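Local atomic coordinates of YncI copper-binding domain-containing protein (Nocardia farcinica, PDB entry 3ESM), a protein that is uncharacterized but, as a member of the YcnI-like (DUF1775) family with an immunoglobulin-like fold, probably binds copper through this domain. Residues G15-V20 and I92-S97; P10-G15 and P133-A138; P41-A46 and S64-V69. The protein carries 2 engineered substitutions. One frame throughout, in Å; residues are numbered along the deposited sequence. Where two conformers were deposited one is given.

Interaction 1: G15-V20 and I92-S97; sequences GGYSVV and IGPLPS
Ser18 and Ile92 form an antiparallel hydrogen-bonded pair at the tight, buried part of this contact, with Ser18 N to Ile92 O at 2.9 Å and Ile92 N to Ser18 O at 3.0 Å. On the face of the sheet that carries both side chains, Val20 CG2 reaches Ile92 CD1 at 4.1 Å, Leu95 CD1 comes to 3.9 Å from Ser18 OG, and Phe103 of strand 100-109 packs on Ile92.

Past Gly93, where a cis peptide leads into Pro94, the two chains no longer pair as strands. Gly16 O still receives Leu95 N at 2.8 Å, in its carbonyl plane, and Leu95 CG leans on the same oxygen. The outermost bond, Gly15 N to Leu95 O, is also 2.8 Å long but bent to 134° at the hydrogen, with the donor above the carbonyl plane.

The solvent side belongs to Gly15, Tyr17 and Ser97, all exposed, against buried Ser18, Val20, Ile92 and Leu95. Tyr17 was modelled in two positions; in one, with CG anti to the carbonyl carbon (chi1 -87°), Gly93 CA and Pro94 N lie over one ring face, and the CA makes a CH-pi contact 3.8 Å from the ring centroid, hence a less certain one. Four backbone hydrogen bonds, independent of that ring, therefore carry the pairing of strands 18-25 and 85-93 beyond their regular ends.

Interaction 2: P10-G15 and P133-A138; sequences PGAAQG and PTLTLA
Ala138 O takes the shortest polar bond of this contact, from Gln14 N at 2.9 Å, and the N-H is almost straight on the oxygen at 178°. Carbon atoms crowd the same acceptor: Gln14 CG stands 3.2 Å from Ala138 O, and Ala13 CA adds a longer CA-H...O approach. The first torsion of Gln14 (chi1 -56°) sets CG anti to the carbonyl carbon and beside the backbone N, which puts both near Ala138 O.

Beyond CG the glutamine chain is extended and crosses Leu137 at a slant. Its CG packs on Leu137 CB at 3.6 Å, while the amide at the tip gives a weak but well-directed bond from NE2 to Leu137 O, 3.4 Å long. Two residues before Gln14, Ala12 O accepts a second weak bond, from Ala138 N, at 3.3 Å. Ala13 and Ala138 thus form a single backbone bridge, joining the loop between strands 6-8 and 18-25 to the segment just after strand 134-136, near the end of the modelled chain.

The rest of the contact is apolar. Ala12 CB points toward the 133-138 segment and meets Leu137 CD2 at 3.8 Å, with Leu135 CD1 a little farther off at 4.3 Å. Val101 of strand 100-109 packs on both leucines, and Leu95 covers Leu137 as well. Gln14 and Ala138 do their bonding toward the exposed side, whereas Ala12 is buried. Three bonds to backbone oxygens, one good and two weak, thus hold the two segments together while Ala12 CB packs on the leucines.

Interaction 3: P41-A46 and S64-V69; sequences PNVRSA and SEAVSV. With SO4 (sulfate ion), chain B.
Arg44 sets off with CG anti to its carbonyl carbon (chi1 -57°), the chain then bends at chi2 and chi3, and Glu65 CG lies over one face of the guanidinium, 3.8 Å above its plane and off toward its rim. Ser64 CA meets the edge of the group. The charges are near without forming a salt bridge, NH1 of Arg44 being 4.5 Å from Glu65 OE2. Each has its own partner instead: Arg44 NH2 bonds to Lys63 O, and Glu65 OE1 to Asn61 ND2.

Asn42 and Val43 both face Ala66, making a G1 beta bulge where strands 33-43 and 66-73 pair antiparallel. Val43 O accepts Ala66 N at 2.8 Å, and the return bond from Val43 N to Ala66 O is 3.2 Å. On the buried side, Ala66 CB meets Ala46 CB at 3.5 Å and Val43 CG2 at 3.8 Å, and Val58 of strand 54-60 also packs on both alanines.

At one end a water links Asn42 ND2, weakly, to Val67 O. At the other a sulfate ion, probably from the crystallisation liquor, takes hydrogen bonds from Ser45 OG (2.6 Å, to O3) and Ala46 N, with Arg60 NH2 as a further donor.

How the interactions relate
Each contact has a buried part (Val20 and Ile92; Ala12, Leu135 and Leu137; Val43, Ala46 and Ala66) and an exposed one (Gly15; Ala138; Asn42 and Arg44). Interaction 1 pairs neighbouring strands of the four-stranded sheet. Interaction 3 does its pairing in the six-stranded sheet and reaches the first through strand 45-48, where Ser45 N probably hydrogen-bonds to Gly93 O. Interaction 2, with the smallest buried surface, ties a loop to the segment after strand 134-136. It shares Gly15 with interaction 1, and Leu95 CB packs against Ala13 O. Interactions 2 and 3 do not touch. Charged side chains and a bound anion appear in interaction 3 alone; the others rely on backbone bonds, an aromatic ring, aliphatic groups and one glutamine amide.

Interaction 1: G15-V20 and I92-S97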
loop_
_atom_site.group_PDB
_atom_site.type_symbol
_atom_site.label_atom_id
_atom_site.label_comp_id
_atom_site.label_asym_id
_atom_site.label_seq_id
_atom_site.Cartn_x
_atom_site.Cartn_y
_atom_site.Cartn_z
ATOM N N GLY A 15 7.747 -27.829 4.073
ATOM C CA GLY A 15 8.871 -27.952 3.125
ATOM C C GLY A 15 8.464 -28.050 1.665
ATOM O O GLY A 15 9.291 -28.387 0.788
ATOM N N GLY A 16 7.195 -27.783 1.378
ATOM C CA GLY A 16 6.683 -27.957 0.031
ATOM C C GLY A 16 6.592 -26.649 -0.731
ATOM O O GLY A 16 6.814 -25.587 -0.160
ATOM N N TYR A 17 6.297 -26.770 -2.016
ATOM C CA TYR A 17 6.054 -25.635 -2.887
ATOM C C TYR A 17 4.614 -25.632 -3.242
ATOM O O TYR A 17 4.070 -26.674 -3.663
ATOM C CB TYR A 17 6.721 -25.877 -4.213
ATOM C CG TYR A 17 8.069 -25.434 -4.206
ATOM C CD1 TYR A 17 8.376 -24.238 -4.774
ATOM C CD2 TYR A 17 9.050 -26.191 -3.607
ATOM C CE1 TYR A 17 9.575 -23.817 -4.783
ATOM C CE2 TYR A 17 10.297 -25.764 -3.604
ATOM C CZ TYR A 17 10.548 -24.551 -4.192
ATOM O OH TYR A 17 11.809 -24.035 -4.237
ATOM N N SER A 18 3.946 -24.491 -3.102
ATOM C CA SER A 18 2.524 -24.481 -3.469
ATOM C C SER A 18 2.195 -23.236 -4.259
ATOM O O SER A 18 2.836 -22.209 -4.051
ATOM C CB SER A 18 1.617 -24.491 -2.230
ATOM O OG SER A 18 1.655 -25.737 -1.542
ATOM N N VAL A 19 1.200 -23.326 -5.140
ATOM C CA VAL A 19 0.591 -22.133 -5.731
ATOM C C VAL A 19 -0.456 -21.664 -4.713
ATOM O O VAL A 19 -1.458 -22.361 -4.489
ATOM C CB VAL A 19 -0.113 -22.451 -7.073
ATOM C CG1 VAL A 19 -0.850 -21.231 -7.600
ATOM C CG2 VAL A 19 0.898 -22.947 -8.125
ATOM N N VAL A 20 -0.242 -20.485 -4.114
ATOM C CA VAL A 20 -1.149 -19.948 -3.093
ATOM C C VAL A 20 -2.002 -18.861 -3.695
ATOM O O VAL A 20 -1.477 -17.950 -4.329
ATOM C CB VAL A 20 -0.351 -19.365 -1.904
ATOM C CG1 VAL A 20 -1.281 -18.788 -0.810
ATOM C CG2 VAL A 20 0.519 -20.454 -1.322
ATOM N N ILE A 92 5.100 -20.307 -4.235
ATOM C CA ILE A 92 6.204 -20.124 -3.302
ATOM C C ILE A 92 6.668 -21.444 -2.715
ATOM O O ILE A 92 5.903 -22.430 -2.643
ATOM C CB ILE A 92 5.783 -19.213 -2.125
ATOM C CG1 ILE A 92 4.622 -19.835 -1.334
ATOM C CG2 ILE A 92 5.414 -17.839 -2.658
ATOM C CD1 ILE A 92 4.142 -19.032 -0.086
ATOM N N GLY A 93 7.914 -21.427 -2.261
ATOM C CA GLY A 93 8.437 -22.549 -1.493
ATOM C C GLY A 93 9.898 -22.338 -1.202
ATOM O O GLY A 93 10.554 -21.462 -1.787
ATOM N N PRO A 94 10.430 -23.149 -0.296
ATOM C CA PRO A 94 9.667 -24.136 0.472
ATOM C C PRO A 94 8.923 -23.487 1.613
ATOM O O PRO A 94 9.440 -22.550 2.212
ATOM C CB PRO A 94 10.762 -25.038 1.055
ATOM C CG PRO A 94 11.948 -24.147 1.187
ATOM C CD PRO A 94 11.863 -23.160 0.026
ATOM N N LEU A 95 7.722 -23.990 1.897
ATOM C CA LEU A 95 6.943 -23.576 3.054
ATOM C C LEU A 95 7.593 -24.085 4.321
ATOM O O LEU A 95 8.278 -25.105 4.292
ATOM C CB LEU A 95 5.525 -24.105 2.934
ATOM C CG LEU A 95 4.740 -23.522 1.757
ATOM C CD1 LEU A 95 3.429 -24.249 1.567
ATOM C CD2 LEU A 95 4.487 -22.011 1.964
ATOM N N PRO A 96 7.394 -23.359 5.433
ATOM C CA PRO A 96 8.112 -23.630 6.673
ATOM C C PRO A 96 7.806 -25.010 7.210
ATOM O O PRO A 96 6.788 -25.629 6.862
ATOM C CB PRO A 96 7.576 -22.584 7.662
ATOM C CG PRO A 96 6.710 -21.684 6.912
ATOM C CD PRO A 96 6.595 -22.121 5.484
ATOM N N SER A 97 8.713 -25.487 8.045
ATOM C CA SER A 97 8.467 -26.712 8.761
ATOM C C SER A 97 7.723 -26.364 10.029
ATOM O O SER A 97 8.273 -26.388 11.128
ATOM C CB SER A 97 9.783 -27.429 9.029
ATOM O OG SER A 97 10.247 -27.860 7.764
#

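Interaction 2: P10-G15 and P133-A138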
loop_
_atom_site.group_PDB
_atom_site.type_symbol
_atom_site.label_atom_id
_atom_site.label_comp_id
_atom_site.label_asym_id
_atom_site.label_seq_id
_atom_site.Cartn_x
_atom_site.Cartn_y
_atom_site.Cartn_z
ATOM N N PRO A 10 -4.438 -26.171 -1.918
ATOM C CA PRO A 10 -4.804 -27.552 -1.564
ATOM C C PRO A 10 -3.592 -28.454 -1.306
ATOM O O PRO A 10 -3.544 -29.160 -0.289
ATOM C CB PRO A 10 -5.602 -28.022 -2.788
ATOM C CG PRO A 10 -6.250 -26.753 -3.290
ATOM C CD PRO A 10 -5.139 -25.708 -3.129
ATOM N N GLY A 11 -2.612 -28.420 -2.197
ATOM C CA GLY A 11 -1.380 -29.169 -1.961
ATOM C C GLY A 11 -0.801 -28.908 -0.571
ATOM O O GLY A 11 -0.751 -29.805 0.271
ATOM N N ALA A 12 -0.375 -27.664 -0.350
ATOM C CA ALA A 12 0.380 -27.204 0.837
ATOM C C ALA A 12 0.894 -28.202 1.872
ATOM O O ALA A 12 0.143 -28.680 2.731
ATOM C CB ALA A 12 -0.331 -26.048 1.539
ATOM N N ALA A 13 2.204 -28.425 1.830
ATOM C CA ALA A 13 2.872 -29.278 2.792
ATOM C C ALA A 13 4.074 -28.581 3.391
ATOM O O ALA A 13 4.645 -27.681 2.776
ATOM C CB ALA A 13 3.309 -30.563 2.116
ATOM N N GLN A 14 4.481 -29.001 4.585
ATOM C CA GLN A 14 5.705 -28.488 5.210
ATOM C C GLN A 14 6.877 -28.818 4.304
ATOM O O GLN A 14 6.958 -29.943 3.793
ATOM C CB GLN A 14 5.902 -29.114 6.592
ATOM C CG GLN A 14 4.704 -28.893 7.532
ATOM C CD GLN A 14 4.901 -29.470 8.929
ATOM O OE1 GLN A 14 6.028 -29.668 9.376
ATOM N NE2 GLN A 14 3.801 -29.709 9.628
ATOM N N GLY A 15 7.747 -27.829 4.073
ATOM C CA GLY A 15 8.871 -27.952 3.125
ATOM C C GLY A 15 8.464 -28.050 1.665
ATOM O O GLY A 15 9.291 -28.387 0.788
ATOM N N PRO A 133 -4.560 -14.104 6.686
ATOM C CA PRO A 133 -4.840 -15.362 6.020
ATOM C C PRO A 133 -3.830 -16.433 6.455
ATOM O O PRO A 133 -2.635 -16.145 6.563
ATOM C CB PRO A 133 -4.654 -15.049 4.537
ATOM C CG PRO A 133 -4.299 -13.652 4.430
ATOM C CD PRO A 133 -4.245 -13.001 5.751
ATOM N N THR A 134 -4.304 -17.646 6.683
ATOM C CA THR A 134 -3.448 -18.663 7.294
ATOM C C THR A 134 -3.626 -19.987 6.585
ATOM O O THR A 134 -4.725 -20.277 6.064
ATOM C CB THR A 134 -3.757 -18.747 8.844
ATOM O OG1 THR A 134 -3.468 -17.483 9.464
ATOM C CG2 THR A 134 -2.914 -19.820 9.517
ATOM N N LEU A 135 -2.551 -20.775 6.499
ATOM C CA LEU A 135 -2.635 -22.138 5.954
ATOM C C LEU A 135 -2.203 -23.160 6.988
ATOM O O LEU A 135 -1.306 -22.895 7.764
ATOM C CB LEU A 135 -1.701 -22.332 4.766
ATOM C CG LEU A 135 -1.977 -21.609 3.450
ATOM C CD1 LEU A 135 -0.810 -21.906 2.502
ATOM C CD2 LEU A 135 -3.285 -22.099 2.877
ATOM N N THR A 136 -2.849 -24.323 6.958
ATOM C CA THR A 136 -2.384 -25.509 7.689
ATOM C C THR A 136 -1.515 -26.305 6.773
ATOM O O THR A 136 -1.867 -26.514 5.616
ATOM C CB THR A 136 -3.561 -26.398 8.077
ATOM O OG1 THR A 136 -4.204 -25.792 9.191
ATOM C CG2 THR A 136 -3.077 -27.819 8.430
ATOM N N LEU A 137 -0.385 -26.769 7.285
ATOM C CA LEU A 137 0.564 -27.465 6.445
ATOM C C LEU A 137 0.649 -28.923 6.823
ATOM O O LEU A 137 0.905 -29.241 7.985
ATOM C CB LEU A 137 1.932 -26.819 6.567
ATOM C CG LEU A 137 1.893 -25.351 6.154
ATOM C CD1 LEU A 137 3.264 -24.738 6.451
ATOM C CD2 LEU A 137 1.514 -25.190 4.691
ATOM N N ALA A 138 0.431 -29.785 5.836
ATOM C CA ALA A 138 0.494 -31.219 6.048
ATOM C C ALA A 138 1.913 -31.622 6.365
ATOM O O ALA A 138 2.887 -31.006 5.921
ATOM C CB ALA A 138 -0.014 -31.973 4.826
#

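Interaction 3: P41-A46 and S64-V69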
loop_
_atom_site.group_PDB
_atom_site.type_symbol
_atom_site.label_atom_id
_atom_site.label_comp_id
_atom_site.label_asym_id
_atom_site.label_seq_id
_atom_site.Cartn_x
_atom_site.Cartn_y
_atom_site.Cartn_z
ATOM N N PRO A 41 6.723 -15.881 3.999
ATOM C CA PRO A 41 7.505 -16.424 5.089
ATOM C C PRO A 41 8.971 -16.675 4.633
ATOM O O PRO A 41 9.516 -17.800 4.726
ATOM C CB PRO A 41 6.758 -17.719 5.438
ATOM C CG PRO A 41 6.061 -18.127 4.174
ATOM C CD PRO A 41 5.717 -16.806 3.479
ATOM N N ASN A 42 9.593 -15.617 4.117
ATOM C CA ASN A 42 11.009 -15.664 3.803
ATOM C C ASN A 42 11.372 -16.906 3.011
ATOM O O ASN A 42 12.282 -17.645 3.408
ATOM C CB ASN A 42 11.828 -15.609 5.079
ATOM C CG ASN A 42 11.781 -14.245 5.771
ATOM O OD1 ASN A 42 12.587 -13.965 6.676
ATOM N ND2 ASN A 42 10.843 -13.405 5.371
ATOM N N VAL A 43 10.699 -17.104 1.883
ATOM C CA VAL A 43 10.855 -18.297 1.039
ATOM C C VAL A 43 11.959 -18.131 0.013
ATOM O O VAL A 43 12.265 -17.018 -0.403
ATOM C CB VAL A 43 9.529 -18.648 0.303
ATOM C CG1 VAL A 43 8.458 -19.060 1.316
ATOM C CG2 VAL A 43 9.038 -17.452 -0.515
ATOM N N ARG A 44 12.567 -19.232 -0.417
ATOM C CA ARG A 44 13.614 -19.130 -1.438
ATOM C C ARG A 44 13.022 -18.731 -2.788
ATOM O O ARG A 44 13.631 -17.966 -3.561
ATOM C CB ARG A 44 14.344 -20.469 -1.609
ATOM C CG ARG A 44 14.956 -21.031 -0.383
ATOM C CD ARG A 44 16.422 -20.627 -0.289
ATOM N NE ARG A 44 16.579 -19.260 -0.770
ATOM C CZ ARG A 44 17.505 -18.409 -0.344
ATOM N NH1 ARG A 44 18.382 -18.778 0.584
ATOM N NH2 ARG A 44 17.540 -17.186 -0.848
ATOM N N SER A 45 11.850 -19.286 -3.100
ATOM C CA SER A 45 11.269 -19.111 -4.410
ATOM C C SER A 45 9.912 -18.436 -4.262
ATOM O O SER A 45 9.148 -18.803 -3.368
ATOM C CB SER A 45 11.072 -20.463 -5.086
ATOM O OG SER A 45 10.472 -20.278 -6.361
ATOM N N ALA A 46 9.620 -17.463 -5.134
ATOM C CA ALA A 46 8.303 -16.824 -5.160
ATOM C C ALA A 46 8.108 -16.202 -6.533
ATOM O O ALA A 46 8.896 -15.332 -6.944
ATOM C CB ALA A 46 8.217 -15.751 -4.093
ATOM N N SER A 64 18.401 -13.301 -0.205
ATOM C CA SER A 64 17.703 -13.610 -1.453
ATOM C C SER A 64 16.393 -14.349 -1.231
ATOM O O SER A 64 15.845 -14.954 -2.152
ATOM C CB SER A 64 18.607 -14.401 -2.399
ATOM O OG SER A 64 19.753 -13.610 -2.702
ATOM N N GLU A 65 15.895 -14.281 -0.006
ATOM C CA GLU A 65 14.582 -14.844 0.276
ATOM C C GLU A 65 13.528 -13.799 -0.073
ATOM O O GLU A 65 13.739 -12.589 0.135
ATOM C CB GLU A 65 14.468 -15.201 1.763
ATOM C CG GLU A 65 15.431 -16.325 2.220
ATOM C CD GLU A 65 15.650 -16.355 3.735
ATOM O OE1 GLU A 65 15.469 -15.318 4.426
ATOM O OE2 GLU A 65 16.040 -17.434 4.245
ATOM N N ALA A 66 12.391 -14.271 -0.562
ATOM C CA ALA A 66 11.250 -13.387 -0.793
ATOM C C ALA A 66 10.545 -13.099 0.535
ATOM O O ALA A 66 10.041 -14.045 1.175
ATOM C CB ALA A 66 10.260 -14.087 -1.728
ATOM N N VAL A 67 10.449 -11.816 0.877
ATOM C CA VAL A 67 9.874 -11.340 2.147
ATOM C C VAL A 67 8.460 -10.780 1.988
ATOM O O VAL A 67 7.697 -10.695 2.964
ATOM C CB VAL A 67 10.772 -10.287 2.868
ATOM C CG1 VAL A 67 12.111 -10.898 3.269
ATOM C CG2 VAL A 67 11.018 -9.089 1.987
ATOM N N SER A 68 8.116 -10.353 0.776
ATOM C CA SER A 68 6.755 -9.891 0.529
ATOM C C SER A 68 6.510 -9.806 -0.972
ATOM O O SER A 68 7.455 -9.897 -1.772
ATOM C CB SER A 68 6.527 -8.518 1.149
ATOM O OG SER A 68 7.142 -7.492 0.374
ATOM N N VAL A 69 5.244 -9.679 -1.340
ATOM C CA VAL A 69 4.879 -9.557 -2.765
ATOM C C VAL A 69 3.813 -8.493 -2.809
ATOM O O VAL A 69 2.961 -8.411 -1.901
ATOM C CB VAL A 69 4.365 -10.887 -3.359
ATOM C CG1 VAL A 69 3.277 -11.540 -2.471
ATOM C CG2 VAL A 69 3.851 -10.681 -4.803
HETATM S S SO4 B . 12.451 -17.851 -7.933
HETATM O O1 SO4 B . 12.623 -17.304 -9.285
HETATM O O2 SO4 B . 11.373 -17.161 -7.220
HETATM O O3 SO4 B . 12.170 -19.275 -8.082
HETATM O O4 SO4 B . 13.663 -17.611 -7.149
HETATM O O HOH W 1 8.907 -11.438 5.387
#